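Local coordinates for protein phosphotransferase ChpT (Brucella abortus, PDB 4QPK) that works with CtrA in a regulatory phosphorelay, passing on phosphoryl groups to control growth, division and intracellular survival of the bacterium, at residues Ile101-Ala106 with Pro215-Leu220; Arg170-Gly173 with Pro178-Val181. All coordinates share one frame; numbering follows the deposited sequence.

How the interactions relate
Interaction 1 is a buried contact near the middle of the chain. It joins the end of helix 78-102, and the turn after it, to helix 213-225 of the kinase-like C-terminal domain. Interaction 2 lies farther out and is partly buried. It pairs strands 166-173 and 178-185 as a beta hairpin in the sheet of that same domain. Their centres are about 18 Å apart and their nearest atoms about 9 Å, so they do not touch. Helix 144-160 packs against both. Interaction 1 is small and mainly aromatic, with a lysine of that helix serving its polar atoms. Interaction 2 rests on backbone hydrogen bonds and an Arg-Glu-Arg salt-bridge network.

Interaction 1: residues Ile101-Ala106 with Pro215-Leu220; sequences IAFGAA and PYYTLL
Tyr217 reaches from helix 213-225 to Ala102 and Phe103, where helix 78-102 of the DHp (dimerization and histidine phosphotransfer) domain ends. The contact thus ties the helical DHp domain to the kinase-like C-terminal domain. Its close part is an aromatic pair. Tyr217 CE2 lies 3.8 Å from Phe103 CD1, at the edge of the phenylalanine ring. The two ring planes are 68° apart and the centroids 6.0 Å, an oblique meeting rather than a stack. CG of Tyr217 is anti to its backbone N (chi1 -175°), which carries the ring toward the end of helix 78-102. Away from the rings the contact is loose. The backbones stay well apart, with Phe103 CA and Tyr217 CA 8.8 Å from each other, and only 113 Å² is buried in all. Ala105 and Leu220, at the margins, are partly exposed; Leu49 of the second subunit packs on Ala105, and its Leu44 on Leu220 and Tyr217. Lys148 of helix 144-160 serves the polar end: its NZ hydrogen-bonds Tyr217 OH and the carbonyl oxygens of Phe103 and Gly104. Ala102 O accepts a bond from Asn152 ND2 and also lies in the plane of the tyrosine ring, 3.5 Å from Tyr217 CE2 at its edge.

Interaction 2: residues Arg170-Gly173 with Pro178-Val181; sequences RLEG and PRFV
Arg170 and Val181 pair within the antiparallel beta hairpin of strands 166-173 and 178-185, and Glu172 pairs with Arg179 nearer the turn. Both are hydrogen-bonded pairs, so four backbone N-H groups and four carbonyls are satisfied across the strands. Arg170 N gives to Val181 O at 2.8 Å, and Val181 N returns a bond to Arg170 O. Glu172 N likewise donates to Arg179 O. The bond from Arg179 N to Glu172 O, 2.9 Å, is different: the donor sits 58° out of the carbonyl plane. The Glu172 carboxylate is shared between two arginines. OE2 takes both NE and NH2 of Arg170, each at 2.8 Å, in a side-on grip within the guanidinium plane. Arg170 bends at chi3 (-42°) to bring these nitrogens to Glu172, two residues on along the same strand. OE1 accepts Arg179 NE from the partner strand at 2.7 Å, nearly along its C-O axis, with a weak second bond from NH2. Carboxylate and guanidinium planes there stand 76° apart. Val181 lies alongside Arg170, on the same face of the sheet, with CG1 3.8 Å from Arg170 NH2 over one face of the guanidinium group. On the other face of the sheet, Leu171 CD2 meets Phe180 CD2, and both side chains touch Leu150 of helix 144-160. The carboxylate probably offsets part of the positive charge of the two arginines, and its several bonds probably restrain its rotation.

Interaction 1: residues Ile101-Ala106 with Pro215-Leu220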
ATOM      1  N   ILE B 101      -7.105   6.836  -0.290  1.00 14.94           N
ATOM      2  CA  ILE B 101      -8.154   7.343   0.590  1.00 16.30           C
ATOM      3  C   ILE B 101      -8.864   6.205   1.331  1.00 17.63           C
ATOM      4  O   ILE B 101      -9.092   6.312   2.531  1.00 21.46           O
ATOM      5  CB  ILE B 101      -9.204   8.171  -0.201  1.00 14.03           C
ATOM      6  CG1 ILE B 101      -8.511   9.300  -0.968  1.00 17.25           C
ATOM      7  CG2 ILE B 101     -10.256   8.776   0.749  1.00 18.65           C
ATOM      8  CD1 ILE B 101      -9.476  10.246  -1.707  1.00 23.49           C
ATOM      9  N   ALA B 102      -9.179   5.099   0.657  1.00 13.88           N
ATOM     10  CA  ALA B 102      -9.965   4.046   1.301  1.00 15.28           C
ATOM     11  C   ALA B 102      -9.166   3.289   2.371  1.00 18.62           C
ATOM     12  O   ALA B 102      -9.702   2.912   3.421  1.00 16.30           O
ATOM     13  CB  ALA B 102     -10.494   3.062   0.259  1.00 16.16           C
ATOM     14  N   PHE B 103      -7.881   3.090   2.107  1.00 15.18           N
ATOM     15  CA  PHE B 103      -7.013   2.353   3.028  1.00 17.60           C
ATOM     16  C   PHE B 103      -6.001   3.286   3.684  1.00 20.73           C
ATOM     17  O   PHE B 103      -5.654   3.107   4.848  1.00 20.30           O
ATOM     18  CB  PHE B 103      -6.253   1.223   2.308  1.00 17.82           C
ATOM     19  CG  PHE B 103      -7.131   0.173   1.675  1.00 18.51           C
ATOM     20  CD1 PHE B 103      -8.354  -0.175   2.213  1.00 21.50           C
ATOM     21  CD2 PHE B 103      -6.716  -0.469   0.519  1.00 28.97           C
ATOM     22  CE1 PHE B 103      -9.144  -1.152   1.609  1.00 21.47           C
ATOM     23  CE2 PHE B 103      -7.499  -1.434  -0.088  1.00 31.39           C
ATOM     24  CZ  PHE B 103      -8.715  -1.776   0.461  1.00 24.71           C
ATOM     25  N   GLY B 104      -5.519   4.263   2.919  1.00 19.19           N
ATOM     26  CA  GLY B 104      -4.502   5.209   3.355  1.00 14.51           C
ATOM     27  C   GLY B 104      -5.000   6.367   4.206  1.00 18.23           C
ATOM     28  O   GLY B 104      -6.144   6.396   4.662  1.00 19.20           O
ATOM     29  N   ALA B 105      -4.127   7.334   4.424  1.00 19.11           N
ATOM     30  CA  ALA B 105      -4.474   8.515   5.212  1.00 24.51           C
ATOM     31  C   ALA B 105      -4.692   9.768   4.352  1.00 29.99           C
ATOM     32  O   ALA B 105      -4.806  10.875   4.874  1.00 32.46           O
ATOM     33  CB  ALA B 105      -3.381   8.778   6.242  1.00 28.59           C
ATOM     34  N   ALA B 106      -4.772   9.601   3.036  1.00 30.10           N
ATOM     35  CA  ALA B 106      -4.779  10.765   2.145  1.00 38.91           C
ATOM     36  C   ALA B 106      -6.086  11.533   2.128  1.00 38.89           C
ATOM     37  O   ALA B 106      -7.146  10.993   2.469  1.00 31.32           O
ATOM     38  CB  ALA B 106      -4.440  10.348   0.757  1.00 35.91           C
ATOM     39  N   PRO B 215     -12.987  -6.917   4.252  1.00 17.45           N
ATOM     40  CA  PRO B 215     -14.218  -6.891   5.065  1.00 20.03           C
ATOM     41  C   PRO B 215     -13.965  -6.708   6.565  1.00 20.43           C
ATOM     42  O   PRO B 215     -14.748  -6.025   7.229  1.00 18.10           O
ATOM     43  CB  PRO B 215     -14.865  -8.257   4.783  1.00 21.33           C
ATOM     44  CG  PRO B 215     -13.839  -9.065   4.061  1.00 25.74           C
ATOM     45  CD  PRO B 215     -12.956  -8.083   3.354  1.00 18.95           C
ATOM     46  N   TYR B 216     -12.879  -7.284   7.081  1.00 19.68           N
ATOM     47  CA  TYR B 216     -12.506  -7.063   8.472  1.00 19.34           C
ATOM     48  C   TYR B 216     -12.307  -5.577   8.729  1.00 21.21           C
ATOM     49  O   TYR B 216     -12.855  -5.003   9.674  1.00 18.96           O
ATOM     50  CB  TYR B 216     -11.233  -7.853   8.812  1.00 19.64           C
ATOM     51  CG  TYR B 216     -10.641  -7.463  10.145  1.00 22.36           C
ATOM     52  CD1 TYR B 216     -11.100  -8.021  11.329  1.00 30.63           C
ATOM     53  CD2 TYR B 216      -9.639  -6.504  10.216  1.00 24.31           C
ATOM     54  CE1 TYR B 216     -10.556  -7.643  12.551  1.00 28.84           C
ATOM     55  CE2 TYR B 216      -9.098  -6.115  11.429  1.00 30.69           C
ATOM     56  CZ  TYR B 216      -9.556  -6.687  12.589  1.00 35.02           C
ATOM     57  OH  TYR B 216      -9.003  -6.287  13.792  1.00 37.30           O
ATOM     58  N   TYR B 217     -11.540  -4.946   7.846  1.00 16.25           N
ATOM     59  CA  TYR B 217     -11.216  -3.529   7.961  1.00 17.34           C
ATOM     60  C   TYR B 217     -12.460  -2.644   7.897  1.00 19.20           C
ATOM     61  O   TYR B 217     -12.570  -1.636   8.619  1.00 17.06           O
ATOM     62  CB  TYR B 217     -10.234  -3.156   6.847  1.00 15.83           C
ATOM     63  CG  TYR B 217      -9.689  -1.735   6.888  1.00 15.75           C
ATOM     64  CD1 TYR B 217      -8.956  -1.272   7.969  1.00 17.53           C
ATOM     65  CD2 TYR B 217      -9.876  -0.875   5.809  1.00 16.21           C
ATOM     66  CE1 TYR B 217      -8.448   0.020   7.987  1.00 17.82           C
ATOM     67  CE2 TYR B 217      -9.372   0.418   5.820  1.00 15.64           C
ATOM     68  CZ  TYR B 217      -8.655   0.859   6.908  1.00 17.25           C
ATOM     69  OH  TYR B 217      -8.158   2.145   6.901  1.00 18.44           O
ATOM     70  N   THR B 218     -13.391  -3.016   7.027  1.00 16.92           N
ATOM     71  CA  THR B 218     -14.647  -2.282   6.894  1.00 16.28           C
ATOM     72  C   THR B 218     -15.391  -2.237   8.235  1.00 16.93           C
ATOM     73  O   THR B 218     -15.838  -1.177   8.680  1.00 17.03           O
ATOM     74  CB  THR B 218     -15.550  -2.924   5.820  1.00 18.11           C
ATOM     75  OG1 THR B 218     -14.856  -2.953   4.559  1.00 16.94           O
ATOM     76  CG2 THR B 218     -16.852  -2.134   5.673  1.00 18.13           C
ATOM     77  N   LEU B 219     -15.489  -3.392   8.886  1.00 18.04           N
ATOM     78  CA  LEU B 219     -16.177  -3.491  10.175  1.00 20.28           C
ATOM     79  C   LEU B 219     -15.417  -2.729  11.258  1.00 18.52           C
ATOM     80  O   LEU B 219     -16.017  -2.093  12.120  1.00 21.16           O
ATOM     81  CB  LEU B 219     -16.347  -4.961  10.565  1.00 19.99           C
ATOM     82  CG  LEU B 219     -17.275  -5.725   9.616  1.00 23.18           C
ATOM     83  CD1 LEU B 219     -17.105  -7.217   9.780  1.00 21.69           C
ATOM     84  CD2 LEU B 219     -18.738  -5.326   9.820  1.00 26.29           C
ATOM     85  N   LEU B 220     -14.089  -2.790  11.203  1.00 18.99           N
ATOM     86  CA  LEU B 220     -13.254  -2.073  12.152  1.00 17.50           C
ATOM     87  C   LEU B 220     -13.465  -0.560  12.050  1.00 19.16           C
ATOM     88  O   LEU B 220     -13.539   0.136  13.073  1.00 20.12           O
ATOM     89  CB  LEU B 220     -11.779  -2.414  11.910  1.00 18.21           C
ATOM     90  CG  LEU B 220     -10.742  -2.009  12.947  1.00 31.25           C
ATOM     91  CD1 LEU B 220     -10.998  -2.752  14.251  1.00 36.89           C
ATOM     92  CD2 LEU B 220      -9.352  -2.323  12.418  1.00 30.54           C
TER

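Interaction 2: residues Arg170-Gly173 with Pro178-Val181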
ATOM      1  N   ARG B 170     -25.843   6.439  -2.201  1.00 19.08           N
ATOM      2  CA  ARG B 170     -26.523   7.648  -1.728  1.00 19.60           C
ATOM      3  C   ARG B 170     -26.011   8.096  -0.375  1.00 19.66           C
ATOM      4  O   ARG B 170     -25.950   7.307   0.573  1.00 22.50           O
ATOM      5  CB  ARG B 170     -28.046   7.442  -1.628  1.00 23.88           C
ATOM      6  CG  ARG B 170     -28.706   7.080  -2.923  1.00 26.86           C
ATOM      7  CD  ARG B 170     -30.210   7.289  -2.864  1.00 35.51           C
ATOM      8  NE  ARG B 170     -30.783   6.840  -1.600  1.00 32.30           N
ATOM      9  CZ  ARG B 170     -31.292   5.629  -1.387  1.00 43.44           C
ATOM     10  NH1 ARG B 170     -31.277   4.715  -2.350  1.00 36.99           N
ATOM     11  NH2 ARG B 170     -31.805   5.326  -0.198  1.00 42.72           N
ATOM     12  N   LEU B 171     -25.663   9.372  -0.287  1.00 19.12           N
ATOM     13  CA  LEU B 171     -25.321   9.997   0.975  1.00 20.30           C
ATOM     14  C   LEU B 171     -26.545  10.710   1.511  1.00 24.35           C
ATOM     15  O   LEU B 171     -27.135  11.551   0.820  1.00 23.98           O
ATOM     16  CB  LEU B 171     -24.177  11.000   0.809  1.00 23.33           C
ATOM     17  CG  LEU B 171     -22.927  10.547   0.062  1.00 26.38           C
ATOM     18  CD1 LEU B 171     -21.854  11.609   0.218  1.00 31.95           C
ATOM     19  CD2 LEU B 171     -22.454   9.221   0.594  1.00 26.58           C
ATOM     20  N   GLU B 172     -26.914  10.381   2.742  1.00 22.27           N
ATOM     21  CA  GLU B 172     -28.113  10.923   3.375  1.00 27.24           C
ATOM     22  C   GLU B 172     -27.792  11.407   4.785  1.00 27.58           C
ATOM     23  O   GLU B 172     -26.644  11.348   5.214  1.00 25.79           O
ATOM     24  CB  GLU B 172     -29.219   9.864   3.407  1.00 28.81           C
ATOM     25  CG  GLU B 172     -29.599   9.334   2.022  1.00 29.66           C
ATOM     26  CD  GLU B 172     -30.623   8.203   2.060  1.00 36.06           C
ATOM     27  OE1 GLU B 172     -30.947   7.706   3.162  1.00 31.84           O
ATOM     28  OE2 GLU B 172     -31.101   7.806   0.973  1.00 35.46           O
ATOM     29  N   GLY B 173     -28.803  11.888   5.506  1.00 31.91           N
ATOM     30  CA  GLY B 173     -28.593  12.343   6.871  1.00 28.86           C
ATOM     31  C   GLY B 173     -27.929  13.701   6.971  1.00 29.61           C
ATOM     32  O   GLY B 173     -27.920  14.481   6.017  1.00 34.54           O
ATOM     33  N   PRO B 178     -24.344  11.208   9.513  1.00 24.29           N
ATOM     34  CA  PRO B 178     -24.490  10.762   8.126  1.00 22.20           C
ATOM     35  C   PRO B 178     -25.079   9.361   8.000  1.00 21.91           C
ATOM     36  O   PRO B 178     -24.930   8.529   8.892  1.00 25.52           O
ATOM     37  CB  PRO B 178     -23.046  10.798   7.596  1.00 21.51           C
ATOM     38  CG  PRO B 178     -22.196  10.611   8.830  1.00 21.67           C
ATOM     39  CD  PRO B 178     -22.932  11.326   9.925  1.00 28.82           C
ATOM     40  N   ARG B 179     -25.736   9.108   6.875  1.00 22.86           N
ATOM     41  CA  ARG B 179     -26.202   7.775   6.533  1.00 21.14           C
ATOM     42  C   ARG B 179     -25.690   7.438   5.129  1.00 21.14           C
ATOM     43  O   ARG B 179     -25.811   8.253   4.217  1.00 22.14           O
ATOM     44  CB  ARG B 179     -27.736   7.688   6.599  1.00 23.57           C
ATOM     45  CG  ARG B 179     -28.294   6.350   6.123  1.00 28.97           C
ATOM     46  CD  ARG B 179     -29.783   6.178   6.464  1.00 36.70           C
ATOM     47  NE  ARG B 179     -30.633   7.178   5.826  1.00 44.13           N
ATOM     48  CZ  ARG B 179     -31.181   8.217   6.458  1.00 48.43           C
ATOM     49  NH1 ARG B 179     -30.978   8.394   7.759  1.00 49.78           N
ATOM     50  NH2 ARG B 179     -31.943   9.075   5.790  1.00 49.49           N
ATOM     51  N   PHE B 180     -25.068   6.265   4.978  1.00 20.58           N
ATOM     52  CA  PHE B 180     -24.581   5.813   3.679  1.00 20.21           C
ATOM     53  C   PHE B 180     -25.438   4.669   3.177  1.00 21.68           C
ATOM     54  O   PHE B 180     -25.681   3.712   3.900  1.00 23.99           O
ATOM     55  CB  PHE B 180     -23.111   5.351   3.750  1.00 19.37           C
ATOM     56  CG  PHE B 180     -22.184   6.343   4.390  1.00 20.31           C
ATOM     57  CD1 PHE B 180     -21.181   5.908   5.258  1.00 19.30           C
ATOM     58  CD2 PHE B 180     -22.284   7.703   4.108  1.00 19.41           C
ATOM     59  CE1 PHE B 180     -20.309   6.811   5.848  1.00 18.54           C
ATOM     60  CE2 PHE B 180     -21.418   8.611   4.694  1.00 22.28           C
ATOM     61  CZ  PHE B 180     -20.422   8.162   5.566  1.00 18.91           C
ATOM     62  N   VAL B 181     -25.875   4.749   1.929  1.00 18.74           N
ATOM     63  CA  VAL B 181     -26.680   3.682   1.367  1.00 21.29           C
ATOM     64  C   VAL B 181     -26.049   3.186   0.080  1.00 23.06           C
ATOM     65  O   VAL B 181     -25.891   3.941  -0.878  1.00 22.05           O
ATOM     66  CB  VAL B 181     -28.125   4.145   1.103  1.00 19.88           C
ATOM     67  CG1 VAL B 181     -28.984   2.950   0.724  1.00 22.81           C
ATOM     68  CG2 VAL B 181     -28.682   4.850   2.351  1.00 21.60           C
TER